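Local structure of putative sulfatase yidJ (Bacteroides fragilis, 2QZU) at residues Y413-R417 against Q464-L469; Y421-V425 against L457-N462; K326-Y330 against P400-V404; M82-Y88 against F358-Y362; H409-R414 against D474-Y479. The protein probably hydrolyses sulfate esters as a calcium-dependent arylsulfatase of the sulfatase family, within the alkaline phosphatase clan. Residues are numbered along the deposited sequence.

Contact 1: residues Y413-R417 against Q464-L469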
# COMPACT_ATOMS: atom_id res chain seq x y z
N TYR A 413 -17.24 21.56 13.56
CA TYR A 413 -17.09 22.85 12.90
C TYR A 413 -18.34 23.23 12.12
O TYR A 413 -19.05 22.37 11.61
CB TYR A 413 -15.97 22.81 11.86
CG TYR A 413 -14.56 22.81 12.35
CD1 TYR A 413 -13.93 24.00 12.74
CD2 TYR A 413 -13.81 21.64 12.37
CE1 TYR A 413 -12.59 24.01 13.13
CE2 TYR A 413 -12.47 21.64 12.76
CZ TYR A 413 -11.87 22.83 13.13
OH TYR A 413 -10.55 22.83 13.52
N ARG A 414 -18.58 24.53 12.03
CA ARG A 414 -19.65 25.07 11.19
C ARG A 414 -19.02 26.32 10.61
O ARG A 414 -18.30 27.05 11.30
CB ARG A 414 -20.90 25.42 11.99
CG ARG A 414 -21.64 24.21 12.54
CD ARG A 414 -22.18 23.29 11.45
NE ARG A 414 -23.04 22.27 12.05
CZ ARG A 414 -22.61 21.25 12.79
NH1 ARG A 414 -21.31 21.10 13.02
NH2 ARG A 414 -23.47 20.41 13.34
N GLY A 415 -19.26 26.57 9.33
CA GLY A 415 -18.66 27.75 8.73
C GLY A 415 -19.40 28.24 7.50
O GLY A 415 -20.44 27.71 7.12
N LEU A 416 -18.83 29.27 6.89
CA LEU A 416 -19.39 29.87 5.69
C LEU A 416 -18.27 30.22 4.73
O LEU A 416 -17.16 30.56 5.15
CB LEU A 416 -20.16 31.15 6.05
CG LEU A 416 -21.38 31.06 6.97
CD1 LEU A 416 -21.81 32.48 7.35
CD2 LEU A 416 -22.50 30.32 6.27
N ARG A 417 -18.55 30.12 3.44
CA ARG A 417 -17.57 30.47 2.41
C ARG A 417 -18.22 31.50 1.50
O ARG A 417 -19.20 31.19 0.82
CB ARG A 417 -17.17 29.23 1.59
CG ARG A 417 -16.10 29.52 0.51
CD ARG A 417 -15.74 28.25 -0.27
NE ARG A 417 -14.69 28.47 -1.28
CZ ARG A 417 -14.86 29.13 -2.41
NH1 ARG A 417 -16.04 29.66 -2.71
NH2 ARG A 417 -13.85 29.26 -3.26
N GLN A 464 -24.53 35.76 10.83
CA GLN A 464 -24.89 35.16 9.55
C GLN A 464 -24.88 33.63 9.66
O GLN A 464 -25.76 32.96 9.14
CB GLN A 464 -23.92 35.63 8.46
CG GLN A 464 -24.29 35.17 7.05
CD GLN A 464 -23.34 35.69 5.98
OE1 GLN A 464 -23.43 35.30 4.82
NE2 GLN A 464 -22.43 36.58 6.37
N LEU A 465 -23.89 33.10 10.37
CA LEU A 465 -23.77 31.65 10.55
C LEU A 465 -24.93 31.15 11.42
O LEU A 465 -25.56 30.14 11.11
CB LEU A 465 -22.45 31.29 11.25
CG LEU A 465 -21.71 30.00 10.87
CD1 LEU A 465 -20.90 29.54 12.07
CD2 LEU A 465 -22.67 28.91 10.44
N LYS A 466 -25.19 31.87 12.51
CA LYS A 466 -26.27 31.49 13.41
C LYS A 466 -27.60 31.43 12.67
O LYS A 466 -28.38 30.49 12.83
CB LYS A 466 -26.36 32.48 14.58
CG LYS A 466 -27.28 32.04 15.70
CD LYS A 466 -27.27 33.04 16.84
CE LYS A 466 -28.26 32.68 17.93
NZ LYS A 466 -27.93 31.42 18.64
N THR A 467 -27.86 32.44 11.84
CA THR A 467 -29.09 32.50 11.06
C THR A 467 -29.17 31.29 10.13
O THR A 467 -30.24 30.69 9.97
CB THR A 467 -29.17 33.79 10.23
OG1 THR A 467 -29.14 34.93 11.11
CG2 THR A 467 -30.45 33.83 9.41
N TRP A 468 -28.04 30.93 9.52
CA TRP A 468 -27.97 29.79 8.62
C TRP A 468 -28.27 28.49 9.36
O TRP A 468 -29.04 27.65 8.88
CB TRP A 468 -26.58 29.70 7.97
CG TRP A 468 -26.37 28.41 7.22
CD1 TRP A 468 -25.73 27.29 7.68
CD2 TRP A 468 -26.89 28.07 5.93
NE1 TRP A 468 -25.82 26.28 6.75
CE2 TRP A 468 -26.53 26.73 5.67
CE3 TRP A 468 -27.63 28.78 4.97
CZ2 TRP A 468 -26.88 26.08 4.48
CZ3 TRP A 468 -27.98 28.13 3.79
CH2 TRP A 468 -27.60 26.79 3.56
N LEU A 469 -27.65 28.31 10.52
CA LEU A 469 -27.87 27.10 11.29
C LEU A 469 -29.31 26.99 11.78
O LEU A 469 -29.87 25.90 11.84
CB LEU A 469 -26.87 27.04 12.45
CG LEU A 469 -25.40 27.00 11.97
CD1 LEU A 469 -24.45 27.16 13.15
CD2 LEU A 469 -25.13 25.68 11.24
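In the smaller C-terminal part of the sulfatase fold, a four-stranded antiparallel sheet packs one face against the long helix 455-471, and here the strand 413-417 meets that helix. The two short axes approach to 8.7 Å at an angle of 111°, so the helix runs steeply across the strand. Side chains alternate along the strand: Arg414 and Leu416 point toward the helix, and the closest CA approach is that of Gly415 CA to Leu465 CA, 6.7 Å.

Apolar packing makes up most of the interface. Leu416 fits between successive turns of the helix, its CD1 3.7 Å from Gln464 CG, its CG 4.1 Å from Leu465 CG and its CD2 4.4 Å from Trp468 CG. Leu465 also reaches the backbone of the strand, with CD1 3.7 Å from Arg414 O, and touches Val425 on the next strand.

No hydrogen bond crosses between the two segments. Trp468 NE1 is hydrogen-bonded instead to Tyr402 OH in strand 399-404. Arg414 contributes the aliphatic part of its side chain, CD lying 3.8 Å from Leu469 CD2, while its guanidinium is drawn past the helix to a salt bridge with Asp474. The remaining terminal nitrogen turns back along the strand, so that Arg414 NH1 donates to Tyr413 O at 3.0 Å.

Contact 2: residues Y421-V425 against L457-N462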
# COMPACT_ATOMS: atom_id res chain seq x y z
N TYR A 421 -14.22 35.45 1.61
CA TYR A 421 -13.82 34.90 2.91
C TYR A 421 -14.26 33.47 3.21
O TYR A 421 -15.27 33.00 2.72
CB TYR A 421 -14.39 35.78 4.03
CG TYR A 421 -13.93 37.22 4.04
CD1 TYR A 421 -12.68 37.57 4.55
CD2 TYR A 421 -14.76 38.23 3.55
CE1 TYR A 421 -12.27 38.90 4.56
CE2 TYR A 421 -14.35 39.56 3.56
CZ TYR A 421 -13.10 39.89 4.07
OH TYR A 421 -12.70 41.20 4.08
N THR A 422 -13.47 32.79 4.04
CA THR A 422 -13.82 31.46 4.52
C THR A 422 -13.80 31.65 6.03
O THR A 422 -12.76 31.98 6.61
CB THR A 422 -12.80 30.38 4.10
OG1 THR A 422 -12.85 30.21 2.68
CG2 THR A 422 -13.14 29.05 4.77
N TYR A 423 -14.96 31.47 6.66
CA TYR A 423 -15.11 31.63 8.10
C TYR A 423 -15.57 30.33 8.72
O TYR A 423 -16.42 29.64 8.16
CB TYR A 423 -16.14 32.73 8.39
CG TYR A 423 -16.47 32.93 9.85
CD1 TYR A 423 -15.58 33.60 10.70
CD2 TYR A 423 -17.66 32.46 10.40
CE1 TYR A 423 -15.88 33.80 12.04
CE2 TYR A 423 -17.97 32.65 11.74
CZ TYR A 423 -17.07 33.32 12.56
OH TYR A 423 -17.36 33.51 13.89
N ALA A 424 -15.01 29.99 9.88
CA ALA A 424 -15.41 28.77 10.56
C ALA A 424 -15.23 28.89 12.06
O ALA A 424 -14.33 29.58 12.53
CB ALA A 424 -14.61 27.59 10.03
N VAL A 425 -16.11 28.24 12.80
CA VAL A 425 -16.02 28.23 14.25
C VAL A 425 -16.02 26.77 14.69
O VAL A 425 -16.64 25.92 14.05
CB VAL A 425 -17.21 28.96 14.94
CG1 VAL A 425 -17.26 30.41 14.49
CG2 VAL A 425 -18.52 28.25 14.63
N LEU A 457 -15.77 42.08 11.48
CA LEU A 457 -16.13 41.14 10.42
C LEU A 457 -16.56 39.80 11.01
O LEU A 457 -17.55 39.21 10.58
CB LEU A 457 -14.93 40.96 9.50
CG LEU A 457 -15.12 40.17 8.20
CD1 LEU A 457 -16.16 40.86 7.33
CD2 LEU A 457 -13.79 40.09 7.48
N THR A 458 -15.82 39.34 12.01
CA THR A 458 -16.13 38.07 12.67
C THR A 458 -17.52 38.11 13.30
O THR A 458 -18.25 37.12 13.27
CB THR A 458 -15.08 37.75 13.76
OG1 THR A 458 -13.78 37.71 13.17
CG2 THR A 458 -15.37 36.41 14.40
N HIS A 459 -17.88 39.25 13.88
CA HIS A 459 -19.19 39.40 14.50
C HIS A 459 -20.29 39.31 13.44
O HIS A 459 -21.36 38.73 13.68
CB HIS A 459 -19.27 40.73 15.24
CG HIS A 459 -20.65 41.07 15.73
ND1 HIS A 459 -21.61 41.64 14.92
CD2 HIS A 459 -21.22 40.91 16.94
CE1 HIS A 459 -22.72 41.81 15.61
NE2 HIS A 459 -22.51 41.38 16.85
N THR A 460 -20.02 39.87 12.26
CA THR A 460 -20.99 39.84 11.17
C THR A 460 -21.20 38.41 10.69
O THR A 460 -22.34 37.97 10.50
CB THR A 460 -20.51 40.70 9.99
OG1 THR A 460 -20.26 42.04 10.44
CG2 THR A 460 -21.56 40.73 8.89
N PHE A 461 -20.11 37.69 10.48
CA PHE A 461 -20.21 36.30 10.02
C PHE A 461 -20.86 35.44 11.10
O PHE A 461 -21.57 34.49 10.79
CB PHE A 461 -18.83 35.75 9.66
CG PHE A 461 -18.29 36.24 8.34
CD1 PHE A 461 -19.06 36.17 7.19
CD2 PHE A 461 -17.00 36.75 8.25
CE1 PHE A 461 -18.56 36.60 5.96
CE2 PHE A 461 -16.48 37.18 7.03
CZ PHE A 461 -17.26 37.10 5.88
N ASN A 462 -20.64 35.79 12.36
CA ASN A 462 -21.22 35.05 13.47
C ASN A 462 -22.75 35.05 13.42
O ASN A 462 -23.37 34.00 13.54
CB ASN A 462 -20.75 35.63 14.81
CG ASN A 462 -19.95 34.64 15.64
OD1 ASN A 462 -19.51 34.95 16.75
ND2 ASN A 462 -19.75 33.44 15.11
O HOH W 1 -16.63 34.64 16.54
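Two tyrosines, Tyr421 and Tyr423, project from the same side of the strand 421-425 and leave a hollow into which Phe461 of the helix is wedged. The fit differs on its two flanks. Toward Tyr421, Phe461 presents a ring edge to the ring face in an offset edge-to-face pair, centroids 5.6 Å apart and planes at 66°. Toward Tyr423 the two rings are nearly parallel but slid apart, and it is Phe461 CB that rests on the tyrosine face, 3.7 Å from the ring centroid. This aromatic cluster joins the four-stranded antiparallel sheet of the C-terminal part of the sulfatase fold to the helix 455-471 that packs on it. One turn earlier in the helix, Leu457 fills the space over the Tyr421 face, its CD2 3.8 Å from the ring centroid as a CH-pi contact. Around the Tyr423 hydroxyl, the methyl Thr458 CG2 lies 3.6 Å from Tyr423 OH, and a water bridges Tyr423 OH (3.0 Å) and Asn462 OD1 (2.9 Å).

Contact 3: residues K326-Y330 against P400-V404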
# COMPACT_ATOMS: atom_id res chain seq x y z
N LYS A 326 -8.59 15.01 3.42
CA LYS A 326 -9.51 16.13 3.27
C LYS A 326 -10.26 16.27 4.62
O LYS A 326 -9.69 16.10 5.70
CB LYS A 326 -10.50 16.00 2.13
CG LYS A 326 -11.51 14.90 2.31
CD LYS A 326 -10.90 13.65 2.90
CE LYS A 326 -10.26 12.79 1.83
NZ LYS A 326 -10.79 11.40 1.86
N ASP A 327 -11.56 16.57 4.54
CA ASP A 327 -12.40 16.76 5.72
C ASP A 327 -11.98 18.05 6.44
O ASP A 327 -11.88 18.08 7.67
CB ASP A 327 -12.27 15.57 6.68
CG ASP A 327 -13.46 15.50 7.65
OD1 ASP A 327 -14.29 16.41 7.63
OD2 ASP A 327 -13.57 14.54 8.44
N ILE A 328 -11.75 19.11 5.68
CA ILE A 328 -11.34 20.39 6.24
C ILE A 328 -11.75 21.55 5.34
O ILE A 328 -12.00 21.37 4.15
CB ILE A 328 -9.81 20.40 6.46
CG1 ILE A 328 -9.40 21.63 7.28
CG2 ILE A 328 -9.08 20.37 5.13
CD1 ILE A 328 -9.86 21.58 8.72
N PHE A 329 -11.80 22.75 5.90
CA PHE A 329 -12.25 23.93 5.18
C PHE A 329 -11.33 24.55 4.13
O PHE A 329 -11.76 25.42 3.38
CB PHE A 329 -12.65 25.01 6.19
CG PHE A 329 -11.67 25.18 7.30
CD1 PHE A 329 -11.98 24.72 8.58
CD2 PHE A 329 -10.43 25.74 7.07
CE1 PHE A 329 -11.04 24.83 9.62
CE2 PHE A 329 -9.49 25.86 8.09
CZ PHE A 329 -9.80 25.40 9.36
N TYR A 330 -10.08 24.10 4.07
CA TYR A 330 -9.15 24.65 3.09
C TYR A 330 -9.63 24.45 1.65
O TYR A 330 -10.27 23.45 1.32
CB TYR A 330 -7.76 24.02 3.26
CG TYR A 330 -7.06 24.46 4.53
CD1 TYR A 330 -6.76 25.81 4.75
CD2 TYR A 330 -6.68 23.53 5.50
CE1 TYR A 330 -6.11 26.22 5.91
CE2 TYR A 330 -6.02 23.94 6.66
CZ TYR A 330 -5.74 25.29 6.86
OH TYR A 330 -5.09 25.70 8.00
N PRO A 400 -22.21 26.87 3.08
CA PRO A 400 -21.78 26.45 4.41
C PRO A 400 -20.60 25.47 4.39
O PRO A 400 -20.23 24.95 3.34
CB PRO A 400 -23.03 25.79 4.98
CG PRO A 400 -23.61 25.13 3.76
CD PRO A 400 -23.48 26.20 2.71
N TYR A 401 -20.01 25.25 5.56
CA TYR A 401 -18.92 24.29 5.74
C TYR A 401 -19.30 23.44 6.94
O TYR A 401 -19.82 23.96 7.93
CB TYR A 401 -17.58 24.97 6.02
CG TYR A 401 -16.55 23.98 6.52
CD1 TYR A 401 -16.04 22.99 5.67
CD2 TYR A 401 -16.15 23.96 7.85
CE1 TYR A 401 -15.17 22.01 6.14
CE2 TYR A 401 -15.28 22.98 8.33
CZ TYR A 401 -14.79 22.01 7.47
OH TYR A 401 -13.94 21.03 7.94
N TYR A 402 -19.01 22.14 6.88
CA TYR A 402 -19.36 21.25 7.97
C TYR A 402 -18.32 20.21 8.37
O TYR A 402 -17.55 19.72 7.55
CB TYR A 402 -20.61 20.42 7.62
CG TYR A 402 -21.88 21.19 7.46
CD1 TYR A 402 -22.70 21.46 8.57
CD2 TYR A 402 -22.28 21.65 6.21
CE1 TYR A 402 -23.88 22.17 8.42
CE2 TYR A 402 -23.46 22.37 6.06
CZ TYR A 402 -24.25 22.62 7.17
OH TYR A 402 -25.40 23.35 7.03
N PHE A 403 -18.35 19.89 9.66
CA PHE A 403 -17.59 18.80 10.24
C PHE A 403 -18.44 18.46 11.46
O PHE A 403 -18.61 19.28 12.35
CB PHE A 403 -16.19 19.12 10.74
CG PHE A 403 -15.57 17.95 11.46
CD1 PHE A 403 -15.29 16.77 10.77
CD2 PHE A 403 -15.43 17.96 12.85
CE1 PHE A 403 -14.89 15.62 11.45
CE2 PHE A 403 -15.04 16.81 13.53
CZ PHE A 403 -14.77 15.64 12.83
N VAL A 404 -18.99 17.25 11.46
CA VAL A 404 -19.83 16.80 12.56
C VAL A 404 -19.21 15.56 13.19
O VAL A 404 -18.90 14.59 12.49
CB VAL A 404 -21.25 16.43 12.06
CG1 VAL A 404 -22.12 15.99 13.24
CG2 VAL A 404 -21.88 17.61 11.35
O HOH W 2 -15.13 18.77 6.84
O HOH W 3 -12.46 19.51 10.06
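Tyr401 and Phe403, both with chi1 in the t well, reach from strand 400-404 toward the loop 326-330, whereas Tyr402 between them turns to the opposite side of the sheet. The Tyr401 ring comes to lie under the loop backbone, its OH 3.2 Å from Ile328 CA. Phe329 adopts the p rotamer, chi1 45°, which places its CB almost squarely over the tyrosine ring, 3.7 Å from the centroid, and directs its ring edge toward the Tyr401 face in an offset edge-to-face pair with planes at 79°. Asp327 sits at a positive phi of 69°; with chi1 at -161°, its carboxylate swings toward the strand, and OD1 reaches 3.3 Å from Phe403 CD1 at the ring edge. Phe403 also packs on Gln20 of the second subunit.

Polar links run through two waters. One joins Asp327 OD1 (2.6 Å), Tyr401 OH (2.8 Å) and Tyr402 O (2.7 Å); the other donates to both Asp327 O (2.8 Å) and Tyr401 OH (3.0 Å).

The contact attaches a loop of the large sulfatase domain to an edge strand of the C-terminal antiparallel sheet. Phe329 continues across that sheet to Ile436 and Phe438 of strand 431-439, and Tyr401 also meets Met334 of helix 331-334.

Contact 4: residues M82-Y88 against F358-Y362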
# COMPACT_ATOMS: atom_id res chain seq x y z
N MSE A 82 -25.58 14.15 1.14
CA MSE A 82 -26.16 15.46 0.87
C MSE A 82 -26.66 15.50 -0.57
O MSE A 82 -27.72 16.04 -0.86
CB MSE A 82 -25.12 16.56 1.10
CG MSE A 82 -24.99 16.97 2.56
SE MSE A 82 -23.26 17.73 3.00
CE MSE A 82 -22.84 16.56 4.47
N LEU A 83 -25.87 14.93 -1.47
CA LEU A 83 -26.25 14.91 -2.88
C LEU A 83 -27.56 14.15 -3.09
O LEU A 83 -28.47 14.65 -3.75
CB LEU A 83 -25.15 14.23 -3.72
CG LEU A 83 -25.55 13.93 -5.17
CD1 LEU A 83 -25.81 15.24 -5.91
CD2 LEU A 83 -24.45 13.13 -5.84
N MSE A 84 -27.66 12.96 -2.53
CA MSE A 84 -28.85 12.15 -2.71
C MSE A 84 -30.12 12.68 -2.04
O MSE A 84 -31.21 12.57 -2.61
CB MSE A 84 -28.59 10.71 -2.25
CG MSE A 84 -27.45 10.01 -2.97
SE MSE A 84 -27.49 10.16 -4.92
CE MSE A 84 -25.60 9.92 -5.25
N THR A 85 -29.99 13.27 -0.85
CA THR A 85 -31.14 13.78 -0.11
C THR A 85 -31.44 15.26 -0.28
O THR A 85 -32.57 15.70 -0.02
CB THR A 85 -30.98 13.55 1.41
OG1 THR A 85 -29.88 14.33 1.89
CG2 THR A 85 -30.71 12.08 1.71
N GLY A 86 -30.44 16.04 -0.69
CA GLY A 86 -30.64 17.47 -0.84
C GLY A 86 -30.75 18.14 0.53
O GLY A 86 -31.24 19.27 0.64
N MSE A 87 -30.29 17.45 1.56
CA MSE A 87 -30.33 17.98 2.93
C MSE A 87 -28.92 18.13 3.47
O MSE A 87 -28.01 17.42 3.06
CB MSE A 87 -31.12 17.03 3.84
CG MSE A 87 -32.56 16.80 3.41
SE MSE A 87 -33.52 15.63 4.63
CE MSE A 87 -33.51 13.99 3.59
N TYR A 88 -28.74 19.06 4.40
CA TYR A 88 -27.42 19.23 4.99
C TYR A 88 -27.19 18.02 5.91
O TYR A 88 -28.14 17.29 6.22
CB TYR A 88 -27.37 20.62 5.65
CG TYR A 88 -27.38 21.69 4.56
CD1 TYR A 88 -26.28 21.87 3.72
CD2 TYR A 88 -28.54 22.44 4.29
CE1 TYR A 88 -26.32 22.76 2.64
CE2 TYR A 88 -28.59 23.33 3.21
CZ TYR A 88 -27.48 23.48 2.39
OH TYR A 88 -27.53 24.34 1.31
N PHE A 358 -21.87 20.79 -4.46
CA PHE A 358 -22.17 19.41 -4.80
C PHE A 358 -23.60 19.06 -4.40
O PHE A 358 -24.34 18.45 -5.16
CB PHE A 358 -21.17 18.50 -4.06
CG PHE A 358 -21.25 17.04 -4.42
CD1 PHE A 358 -20.97 16.61 -5.72
CD2 PHE A 358 -21.52 16.09 -3.44
CE1 PHE A 358 -20.95 15.25 -6.02
CE2 PHE A 358 -21.51 14.73 -3.73
CZ PHE A 358 -21.22 14.31 -5.03
N ALA A 359 -24.00 19.49 -3.20
CA ALA A 359 -25.34 19.20 -2.67
C ALA A 359 -26.50 19.97 -3.29
O ALA A 359 -27.66 19.64 -3.04
CB ALA A 359 -25.34 19.39 -1.16
N ASP A 360 -26.20 20.99 -4.08
CA ASP A 360 -27.26 21.77 -4.72
C ASP A 360 -27.78 21.10 -5.98
O ASP A 360 -28.80 21.52 -6.54
CB ASP A 360 -26.76 23.17 -5.09
CG ASP A 360 -26.31 23.97 -3.88
OD1 ASP A 360 -26.91 23.79 -2.80
OD2 ASP A 360 -25.37 24.78 -4.03
N LEU A 361 -27.10 20.05 -6.43
CA LEU A 361 -27.51 19.37 -7.65
C LEU A 361 -28.89 18.72 -7.64
O LEU A 361 -29.53 18.61 -8.68
CB LEU A 361 -26.43 18.36 -8.08
CG LEU A 361 -25.14 19.04 -8.56
CD1 LEU A 361 -24.06 18.00 -8.81
CD2 LEU A 361 -25.41 19.84 -9.83
N TYR A 362 -29.37 18.30 -6.46
CA TYR A 362 -30.69 17.67 -6.35
C TYR A 362 -31.77 18.66 -6.84
O TYR A 362 -32.40 18.42 -7.87
CB TYR A 362 -30.93 17.26 -4.88
CG TYR A 362 -32.20 16.47 -4.57
CD1 TYR A 362 -33.44 16.84 -5.10
CD2 TYR A 362 -32.17 15.43 -3.64
CE1 TYR A 362 -34.61 16.19 -4.71
CE2 TYR A 362 -33.33 14.79 -3.24
CZ TYR A 362 -34.55 15.17 -3.77
OH TYR A 362 -35.69 14.52 -3.36
O HOH W 4 -28.00 17.29 -4.17
O HOH W 5 -25.59 24.01 -0.63
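This is a buried, close-packed contact in the core of the large domain, where the end of helix 76-85 lies against a 3-10 turn leading into helix 361-368. The backbones come within 4.4 Å at the CA atoms of Leu83 and Ala359, an approach allowed by the small alanine, whose CB packs 3.6 Å from Met82 CB (Met82 is a selenomethionine here). Leu83 extends further, with CD2 3.5 Å from Phe358 CZ and CD1 3.9 Å from Leu361 CB. In sulfatases the helix that ends here begins at the active-site residue; its counterpart, Ser76, is predicted to become 3-oxoalanine but is unmodified in this structure. Gly86 closes the helix with a positive phi of 72°, and Tyr362 packs against the turn: its CD2 is 3.5 Å from Gly86 N, leaving little room for a side chain, and its CE2 is 3.1 Å from Met84 O at the ring edge. A water between the two segments donates to Leu83 O (2.7 Å) and Ala359 O (2.6 Å) and accepts from Tyr362 N (2.9 Å).

Contact 5: residues H409-R414 against D474-Y479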
# COMPACT_ATOMS: atom_id res chain seq x y z
N HIS A 409 -22.72 15.31 18.31
CA HIS A 409 -23.00 16.46 17.46
C HIS A 409 -22.68 17.82 18.08
O HIS A 409 -22.62 18.81 17.37
CB HIS A 409 -24.47 16.44 17.00
CG HIS A 409 -24.81 15.28 16.11
ND1 HIS A 409 -26.06 15.12 15.56
CD2 HIS A 409 -24.07 14.23 15.68
CE1 HIS A 409 -26.08 14.01 14.83
NE2 HIS A 409 -24.88 13.46 14.89
N ALA A 410 -22.46 17.86 19.39
CA ALA A 410 -22.13 19.12 20.05
C ALA A 410 -20.68 19.51 19.83
O ALA A 410 -20.21 20.54 20.31
CB ALA A 410 -22.42 19.03 21.56
N THR A 411 -19.95 18.67 19.10
CA THR A 411 -18.54 18.93 18.81
C THR A 411 -18.35 18.95 17.30
O THR A 411 -18.89 18.10 16.59
CB THR A 411 -17.63 17.85 19.42
OG1 THR A 411 -17.71 17.92 20.85
CG2 THR A 411 -16.18 18.05 18.99
N GLY A 412 -17.58 19.92 16.81
CA GLY A 412 -17.34 20.00 15.39
C GLY A 412 -17.17 21.42 14.88
O GLY A 412 -16.98 22.35 15.65
N TYR A 413 -17.24 21.56 13.56
CA TYR A 413 -17.09 22.85 12.90
C TYR A 413 -18.34 23.23 12.12
O TYR A 413 -19.05 22.37 11.61
CB TYR A 413 -15.97 22.81 11.86
CG TYR A 413 -14.56 22.81 12.35
CD1 TYR A 413 -13.93 24.00 12.74
CD2 TYR A 413 -13.81 21.64 12.37
CE1 TYR A 413 -12.59 24.01 13.13
CE2 TYR A 413 -12.47 21.64 12.76
CZ TYR A 413 -11.87 22.83 13.13
OH TYR A 413 -10.55 22.83 13.52
N ARG A 414 -18.58 24.53 12.03
CA ARG A 414 -19.65 25.07 11.19
C ARG A 414 -19.02 26.32 10.61
O ARG A 414 -18.30 27.05 11.30
CB ARG A 414 -20.90 25.42 11.99
CG ARG A 414 -21.64 24.21 12.54
CD ARG A 414 -22.18 23.29 11.45
NE ARG A 414 -23.04 22.27 12.05
CZ ARG A 414 -22.61 21.25 12.79
NH1 ARG A 414 -21.31 21.10 13.02
NH2 ARG A 414 -23.47 20.41 13.34
N ASP A 474 -30.35 23.10 12.65
CA ASP A 474 -29.11 22.50 13.12
C ASP A 474 -28.89 22.96 14.57
O ASP A 474 -28.70 24.15 14.82
CB ASP A 474 -27.96 22.97 12.22
CG ASP A 474 -26.66 22.21 12.46
OD1 ASP A 474 -25.81 22.23 11.55
OD2 ASP A 474 -26.49 21.62 13.54
N PRO A 475 -28.93 22.02 15.53
CA PRO A 475 -28.73 22.35 16.95
C PRO A 475 -27.48 23.17 17.28
O PRO A 475 -27.42 23.83 18.31
CB PRO A 475 -28.71 20.98 17.62
CG PRO A 475 -29.66 20.19 16.77
CD PRO A 475 -29.25 20.59 15.37
N PHE A 476 -26.48 23.12 16.40
CA PHE A 476 -25.22 23.85 16.59
C PHE A 476 -25.49 25.36 16.69
O PHE A 476 -24.70 26.11 17.28
CB PHE A 476 -24.27 23.53 15.42
CG PHE A 476 -22.82 23.85 15.68
CD1 PHE A 476 -22.37 25.17 15.67
CD2 PHE A 476 -21.90 22.82 15.87
CE1 PHE A 476 -21.02 25.45 15.84
CE2 PHE A 476 -20.55 23.10 16.04
CZ PHE A 476 -20.10 24.41 16.02
N ALA A 477 -26.60 25.81 16.12
CA ALA A 477 -26.97 27.22 16.16
C ALA A 477 -27.01 27.77 17.58
O ALA A 477 -26.67 28.93 17.82
CB ALA A 477 -28.33 27.42 15.49
N GLN A 478 -27.44 26.94 18.52
CA GLN A 478 -27.55 27.36 19.92
C GLN A 478 -26.22 27.65 20.62
O GLN A 478 -26.21 28.28 21.68
CB GLN A 478 -28.31 26.29 20.72
CG GLN A 478 -29.78 26.18 20.34
CD GLN A 478 -30.58 27.37 20.83
OE1 GLN A 478 -30.73 27.58 22.03
NE2 GLN A 478 -31.09 28.16 19.90
N TYR A 479 -25.11 27.22 20.02
CA TYR A 479 -23.80 27.44 20.63
C TYR A 479 -23.24 28.83 20.35
O TYR A 479 -22.37 29.31 21.07
CB TYR A 479 -22.79 26.39 20.15
CG TYR A 479 -23.29 24.96 20.14
CD1 TYR A 479 -24.28 24.53 21.02
CD2 TYR A 479 -22.76 24.04 19.24
CE1 TYR A 479 -24.74 23.20 21.00
CE2 TYR A 479 -23.20 22.72 19.21
CZ TYR A 479 -24.19 22.31 20.09
OH TYR A 479 -24.66 21.01 20.01
O HOH W 6 -24.85 20.51 17.36
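An Asx turn at Asp474, just beyond the C-terminal helix 455-471, carries the carboxylate that pairs with Arg414 on the second strand of the antiparallel sheet. Asp474 OD2 accepts from Phe476 N at 3.2 Å, which fixes the carboxylate at the start of the 3-10 segment 475-479. The same group meets the arginine side-on in a salt bridge with two hydrogen bonds, a nearly straight one from Arg414 NE to Asp474 OD1 at 2.8 Å and a longer one from Arg414 NH2 to Asp474 OD2 at 3.3 Å. Phe476 then slides beneath the arginine: Arg414 CG stands 3.3 Å from the centroid of the Phe476 ring, a CH-pi contact over the face, and the guanidinium also turns a face to this ring.

The edge of the phenyl ring faces the strand backbone, with Phe476 CE2 3.7 Å from Gly412 O. Further out, Tyr479 reaches residues 409-410, its OH 3.4 Å from Ala410 CB, and a water spans His409 O (2.8 Å) and Tyr479 OH (2.7 Å). The chain's C-terminal tail is thus folded back onto the sheet by an Asx turn whose aspartate also serves a bidentate arginine-aspartate salt bridge.

Followed from the N terminus, the chain opens contact 4 at 82-88 and contact 3 at 326-330 before contact 4 closes at 358-362; contact 3 closes only at 400-404, so these two cross. Contact 4 ties helices within the large domain, and contact 3 joins that domain to the C-terminal sheet. The next strand opens contacts 5 and 1, which share Tyr413 and Arg414. Contact 2 opens on the following strand and closes first, at 457-462, nested inside both. Contacts 1 and 5 then close at 464-469 and 474-479, laying helix 455-471 and its tail on the sheet. Tyr88 of contact 4 touches Trp468 of contact 1.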